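PDB 6JBX: fatty acid biosynthesis transcriptional regulator from Streptococcus pneumoniae, which binds DNA as a MarR-family transcriptional regulator and probably represses the genes of fatty acid synthesis together with acyl-ACP as co-repressor. Local coordinates for residues S42-E45 with M46-I49; M68-L71 with G72-T75. All coordinates share one frame; numbering follows the deposited sequence.

Contact 1: residues S42-E45 with M46-I49. With nucleotides of chain C.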
loop_
_atom_site.group_PDB
_atom_site.type_symbol
_atom_site.label_atom_id
_atom_site.label_comp_id
_atom_site.label_asym_id
_atom_site.label_seq_id
_atom_site.Cartn_x
_atom_site.Cartn_y
_atom_site.Cartn_z
ATOM N N SER A 42 10.911 -6.561 -8.106
ATOM C CA SER A 42 9.924 -5.583 -7.753
ATOM C C SER A 42 9.296 -5.939 -6.401
ATOM O O SER A 42 9.397 -7.084 -5.916
ATOM C CB SER A 42 8.831 -5.572 -8.791
ATOM O OG SER A 42 7.987 -6.698 -8.523
ATOM N N ILE A 43 8.559 -4.985 -5.833
ATOM C CA ILE A 43 7.921 -5.260 -4.549
ATOM C C ILE A 43 6.874 -6.360 -4.728
ATOM O O ILE A 43 6.729 -7.194 -3.838
ATOM C CB ILE A 43 7.349 -3.987 -3.881
ATOM C CG1 ILE A 43 6.839 -4.291 -2.469
ATOM C CG2 ILE A 43 6.249 -3.312 -4.729
ATOM C CD1 ILE A 43 7.910 -4.655 -1.462
ATOM N N LYS A 44 6.188 -6.432 -5.863
ATOM C CA LYS A 44 5.201 -7.511 -6.065
ATOM C C LYS A 44 5.881 -8.874 -6.207
ATOM O O LYS A 44 5.387 -9.864 -5.643
ATOM C CB LYS A 44 4.325 -7.255 -7.284
ATOM C CG LYS A 44 3.389 -6.074 -7.118
ATOM C CD LYS A 44 2.575 -6.240 -5.871
ATOM C CE LYS A 44 1.479 -5.219 -5.707
ATOM N NZ LYS A 44 1.125 -5.118 -4.268
ATOM N N GLU A 45 7.031 -8.934 -6.869
ATOM C CA GLU A 45 7.759 -10.202 -6.923
ATOM C C GLU A 45 8.263 -10.544 -5.525
ATOM O O GLU A 45 8.287 -11.717 -5.165
ATOM C CB GLU A 45 8.964 -10.185 -7.882
ATOM C CG GLU A 45 8.575 -10.080 -9.349
ATOM C CD GLU A 45 9.740 -9.756 -10.284
ATOM O OE1 GLU A 45 9.929 -10.519 -11.280
ATOM O OE2 GLU A 45 10.468 -8.743 -10.022
ATOM N N MET A 46 8.674 -9.538 -4.763
ATOM C CA MET A 46 9.133 -9.800 -3.392
ATOM C C MET A 46 7.991 -10.436 -2.585
ATOM O O MET A 46 8.237 -11.313 -1.775
ATOM C CB MET A 46 9.622 -8.517 -2.728
ATOM C CG MET A 46 10.338 -8.712 -1.427
ATOM S SD MET A 46 11.886 -9.658 -1.477
ATOM C CE MET A 46 11.317 -11.078 -0.553
ATOM N N HIS A 47 6.738 -10.096 -2.883
ATOM C CA HIS A 47 5.644 -10.738 -2.138
ATOM C C HIS A 47 5.573 -12.237 -2.469
ATOM O O HIS A 47 5.354 -13.031 -1.584
ATOM C CB HIS A 47 4.288 -10.066 -2.398
ATOM C CG HIS A 47 4.205 -8.690 -1.836
ATOM N ND1 HIS A 47 3.353 -7.748 -2.370
ATOM C CD2 HIS A 47 4.903 -8.086 -0.843
ATOM C CE1 HIS A 47 3.514 -6.615 -1.713
ATOM N NE2 HIS A 47 4.471 -6.797 -0.772
ATOM N N THR A 48 5.712 -12.596 -3.743
ATOM C CA THR A 48 5.725 -13.998 -4.149
ATOM C C THR A 48 6.903 -14.705 -3.484
ATOM O O THR A 48 6.724 -15.757 -2.881
ATOM C CB THR A 48 5.742 -14.146 -5.667
ATOM O OG1 THR A 48 4.597 -13.462 -6.162
ATOM C CG2 THR A 48 5.715 -15.588 -6.119
ATOM N N ILE A 49 8.076 -14.080 -3.480
ATOM C CA ILE A 49 9.235 -14.702 -2.854
ATOM C C ILE A 49 8.941 -14.974 -1.371
ATOM O O ILE A 49 9.342 -16.018 -0.817
ATOM C CB ILE A 49 10.503 -13.858 -3.057
ATOM C CG1 ILE A 49 10.948 -13.892 -4.523
ATOM C CG2 ILE A 49 11.617 -14.294 -2.124
ATOM C CD1 ILE A 49 12.186 -13.092 -4.805
ATOM P P DG C 13 5.869 -7.395 -11.666
ATOM O OP1 DG C 13 6.311 -6.853 -10.377
ATOM O OP2 DG C 13 6.108 -8.835 -12.045
ATOM O "O5'" DG C 13 4.310 -7.133 -11.756
ATOM C "C5'" DG C 13 3.754 -5.888 -11.315
ATOM C "C4'" DG C 13 2.265 -5.961 -11.524
ATOM O "O4'" DG C 13 2.042 -5.972 -12.943
ATOM C "C3'" DG C 13 1.579 -7.231 -10.981
ATOM O "O3'" DG C 13 0.533 -6.810 -10.098
ATOM C "C2'" DG C 13 1.108 -7.965 -12.224
ATOM C "C1'" DG C 13 0.965 -6.821 -13.232
ATOM N N9 DG C 13 1.056 -7.132 -14.649
ATOM C C8 DG C 13 2.026 -7.871 -15.286
ATOM N N7 DG C 13 1.871 -7.914 -16.581
ATOM C C5 DG C 13 0.765 -7.108 -16.818
ATOM C C6 DG C 13 0.125 -6.770 -18.026
ATOM O O6 DG C 13 0.408 -7.130 -19.181
ATOM N N1 DG C 13 -0.979 -5.954 -17.807
ATOM C C2 DG C 13 -1.395 -5.496 -16.580
ATOM N N2 DG C 13 -2.473 -4.704 -16.575
ATOM N N3 DG C 13 -0.795 -5.792 -15.442
ATOM C C4 DG C 13 0.244 -6.632 -15.631
#

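Contact 2: residues M68-L71 with G72-T75. With nucleotides of chain C; nucleotides of chain D.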
loop_
_atom_site.group_PDB
_atom_site.type_symbol
_atom_site.label_atom_id
_atom_site.label_comp_id
_atom_site.label_asym_id
_atom_site.label_seq_id
_atom_site.Cartn_x
_atom_site.Cartn_y
_atom_site.Cartn_z
ATOM N N MET A 68 -4.186 -13.263 -3.257
ATOM C CA MET A 68 -5.459 -12.739 -3.714
ATOM C C MET A 68 -5.305 -12.209 -5.149
ATOM O O MET A 68 -5.724 -11.115 -5.465
ATOM C CB MET A 68 -5.973 -11.641 -2.768
ATOM C CG MET A 68 -5.988 -12.049 -1.283
ATOM S SD MET A 68 -6.242 -10.663 -0.110
ATOM C CE MET A 68 -4.624 -10.571 0.664
ATOM N N VAL A 69 -4.668 -13.000 -6.007
ATOM C CA VAL A 69 -4.664 -12.777 -7.458
ATOM C C VAL A 69 -4.913 -14.127 -8.106
ATOM O O VAL A 69 -4.744 -15.146 -7.458
ATOM C CB VAL A 69 -3.345 -12.173 -7.984
ATOM C CG1 VAL A 69 -2.998 -10.868 -7.281
ATOM C CG2 VAL A 69 -2.184 -13.150 -7.863
ATOM N N THR A 70 -5.233 -14.109 -9.387
ATOM C CA THR A 70 -5.600 -15.313 -10.058
ATOM C C THR A 70 -4.363 -16.152 -10.352
ATOM O O THR A 70 -3.244 -15.683 -10.253
ATOM C CB THR A 70 -6.316 -15.060 -11.381
ATOM O OG1 THR A 70 -5.330 -14.736 -12.365
ATOM C CG2 THR A 70 -7.356 -13.981 -11.258
ATOM N N LEU A 71 -4.611 -17.392 -10.755
ATOM C CA LEU A 71 -3.539 -18.354 -10.870
ATOM C C LEU A 71 -2.641 -17.995 -12.061
ATOM O O LEU A 71 -1.435 -18.152 -11.949
ATOM C CB LEU A 71 -4.113 -19.765 -11.033
ATOM C CG LEU A 71 -3.150 -20.908 -10.711
ATOM C CD1 LEU A 71 -2.477 -20.706 -9.365
ATOM C CD2 LEU A 71 -3.877 -22.244 -10.723
ATOM N N GLY A 72 -3.239 -17.553 -13.178
ATOM C CA GLY A 72 -2.481 -17.083 -14.368
ATOM C C GLY A 72 -1.422 -16.046 -13.995
ATOM O O GLY A 72 -0.274 -16.144 -14.406
ATOM N N THR A 73 -1.832 -15.095 -13.163
ATOM C CA THR A 73 -0.988 -14.054 -12.628
ATOM C C THR A 73 0.174 -14.645 -11.831
ATOM O O THR A 73 1.316 -14.191 -11.987
ATOM C CB THR A 73 -1.787 -13.117 -11.718
ATOM O OG1 THR A 73 -2.696 -12.440 -12.584
ATOM C CG2 THR A 73 -0.932 -12.117 -10.982
ATOM N N VAL A 74 -0.113 -15.625 -10.965
ATOM C CA VAL A 74 0.942 -16.275 -10.179
ATOM C C VAL A 74 1.893 -17.021 -11.131
ATOM O O VAL A 74 3.117 -16.970 -10.948
ATOM C CB VAL A 74 0.382 -17.220 -9.108
ATOM C CG1 VAL A 74 1.423 -18.244 -8.650
ATOM C CG2 VAL A 74 -0.152 -16.444 -7.916
ATOM N N THR A 75 1.359 -17.671 -12.156
ATOM C CA THR A 75 2.209 -18.471 -13.050
ATOM C C THR A 75 3.223 -17.565 -13.758
ATOM O O THR A 75 4.386 -17.933 -13.885
ATOM C CB THR A 75 1.388 -19.281 -14.058
ATOM O OG1 THR A 75 0.691 -20.278 -13.303
ATOM C CG2 THR A 75 2.247 -19.925 -15.131
ATOM P P DC C 15 -5.802 -10.561 -10.581
ATOM O OP1 DC C 15 -6.543 -10.472 -9.311
ATOM O OP2 DC C 15 -4.879 -11.694 -10.849
ATOM O "O5'" DC C 15 -6.694 -10.592 -11.885
ATOM C "C5'" DC C 15 -7.695 -9.585 -12.032
ATOM C "C4'" DC C 15 -8.438 -9.822 -13.320
ATOM O "O4'" DC C 15 -7.493 -9.837 -14.406
ATOM C "C3'" DC C 15 -9.156 -11.166 -13.362
ATOM O "O3'" DC C 15 -10.451 -10.986 -13.926
ATOM C "C2'" DC C 15 -8.297 -12.013 -14.278
ATOM C "C1'" DC C 15 -7.684 -10.981 -15.206
ATOM N N1 DC C 15 -6.375 -11.368 -15.765
ATOM C C2 DC C 15 -6.134 -11.167 -17.123
ATOM O O2 DC C 15 -7.027 -10.672 -17.820
ATOM N N3 DC C 15 -4.943 -11.538 -17.647
ATOM C C4 DC C 15 -4.003 -12.065 -16.856
ATOM N N4 DC C 15 -2.843 -12.420 -17.410
ATOM C C5 DC C 15 -4.222 -12.273 -15.467
ATOM C C6 DC C 15 -5.412 -11.920 -14.968
ATOM P P DT D 6 2.819 -23.713 -13.627
ATOM O OP1 DT D 6 4.200 -24.191 -13.768
ATOM O OP2 DT D 6 2.443 -22.525 -12.822
ATOM O "O5'" DT D 6 2.284 -23.499 -15.108
ATOM C "C5'" DT D 6 2.407 -24.547 -16.061
ATOM C "C4'" DT D 6 1.712 -24.101 -17.318
ATOM O "O4'" DT D 6 0.323 -23.878 -17.035
ATOM C "C3'" DT D 6 2.233 -22.772 -17.865
ATOM O "O3'" DT D 6 2.955 -23.088 -19.036
ATOM C "C2'" DT D 6 0.982 -21.980 -18.205
ATOM C "C1'" DT D 6 -0.142 -22.998 -18.023
ATOM N N1 DT D 6 -1.395 -22.440 -17.544
ATOM C C2 DT D 6 -2.419 -22.298 -18.450
ATOM O O2 DT D 6 -2.313 -22.604 -19.624
ATOM N N3 DT D 6 -3.576 -21.776 -17.928
ATOM C C4 DT D 6 -3.801 -21.402 -16.622
ATOM O O4 DT D 6 -4.891 -20.942 -16.297
ATOM C C5 DT D 6 -2.672 -21.543 -15.736
ATOM C C7 DT D 6 -2.824 -21.141 -14.307
ATOM C C6 DT D 6 -1.545 -22.067 -16.230
ATOM P P DT D 7 3.756 -21.957 -19.818
ATOM O OP1 DT D 7 4.762 -22.645 -20.647
ATOM O OP2 DT D 7 4.142 -20.928 -18.832
ATOM O "O5'" DT D 7 2.682 -21.409 -20.852
ATOM C "C5'" DT D 7 2.077 -22.336 -21.755
ATOM C "C4'" DT D 7 0.971 -21.641 -22.501
ATOM O "O4'" DT D 7 -0.067 -21.279 -21.572
ATOM C "C3'" DT D 7 1.406 -20.340 -23.183
ATOM O "O3'" DT D 7 1.265 -20.528 -24.598
ATOM C "C2'" DT D 7 0.494 -19.273 -22.590
ATOM C "C1'" DT D 7 -0.654 -20.063 -22.008
ATOM N N1 DT D 7 -1.349 -19.474 -20.855
ATOM C C2 DT D 7 -2.692 -19.188 -20.945
ATOM O O2 DT D 7 -3.330 -19.295 -21.980
ATOM N N3 DT D 7 -3.247 -18.705 -19.791
ATOM C C4 DT D 7 -2.634 -18.563 -18.564
ATOM O O4 DT D 7 -3.271 -18.125 -17.612
ATOM C C5 DT D 7 -1.226 -18.882 -18.542
ATOM C C7 DT D 7 -0.451 -18.681 -17.277
ATOM C C6 DT D 7 -0.670 -19.343 -19.664
#

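Contact 1: residues S42-E45 with M46-I49
His47 lays its imidazole ring over the carbonyl group of Ile43, one turn back in the same helix. The Ile43 O sits over the centre of one ring face, 3.5 Å above the ring plane. A chi1 of -68° sets His47 CG beside its own backbone N and turns the ring back along the helix. Ile43 reaches the ring with its longer branch, and its CG1 is 3.8 Å from His47 NE2. Lys44 bends about its CB-CG bond (chi2 -54°), which brings its ammonium to the ring edge; NZ lies near the ring plane, 3.8 Å from His47 CE1. These residues form the first turns of helix 43-54 in the winged helix-turn-helix domain. Ser42 is the N-cap, and with Glu45 it makes a capping box. Glu45 N donates to Ser42 OG at 2.9 Å. In return Ser42 N donates to Glu45 OE2, also at 2.9 Å and nearly straight (171°). Ser42 OG gives its own proton to OP1 of DG13 of chain C. One hydroxyl thus caps the helix and binds the DNA backbone. Glu45 OE1 forms a salt bridge with Lys84. On another side of the helix, Met46 packs on Ile110 and His114 of helix 105-125.

Contact 2: residues M68-L71 with G72-T75
Val69 and Thr73 meet methyl to methyl, with Val69 CG2 at 3.5 Å from Thr73 CG2. Their side chains cross at about a right angle. The same Val69 methyl also touches Val74 CG2, so it fits against two residues of the next helix. Leu71 begins that helix. Its CB touches Gly72 N at 3.2 Å, and the branch beyond lies against DT6 of chain D and helix 60-67. Leu71 CG rests 3.6 Å from the methyl C7 of DT6. Val74 N donates to Thr70 O and closes the first turn; Thr75 N donates to Leu71 O in the next bond. Thr70 is the N-cap of this helix, 71-84, the recognition helix of the helix-turn-helix. Thr73 chi1 is -67°. This puts its methyl anti to the backbone N, against Val69, and leaves its hydroxyl pointing to the DNA. Thr73 OG1 donates to OP2 of DC15 of chain C at 2.9 Å. Thr70 N donates to that same OP2 at 2.8 Å, with an N-H...O angle of 170°. A weak third bond comes from Thr70 OG1. Gly72 brings its backbone close to a base, with CA 3.5 Å from O4 of DT7 of chain D. Thr75 OG1 donates to OP2 of DT6 at 2.9 Å. The helix start is therefore bonded to a phosphate of each strand, and Leu71 lies against the methyl group of DT6. The phosphate bonds do not depend on base identity and probably help hold the helix on the DNA. The thymine contacts could add some preference for particular bases.

How the contacts relate
From the N terminus, helix 11-34 leads through a loop to contact 1, which caps and opens helix 43-54. Helix 60-67 follows, and contact 2 then turns the chain into helix 71-84. The two contacts are local and lie in series. Neither nests within the other nor crosses it. Their centres are 13 Å apart and their nearest atoms about 6 Å apart, without touching. Helix 71-84 links them: it starts in contact 2, and further along its Ser77, Leu78 and Leu81 pack against Thr48 or Glu45 of contact 1. Both helix starts meet the same DNA strand, chain C. Contact 2 also bonds to chain D.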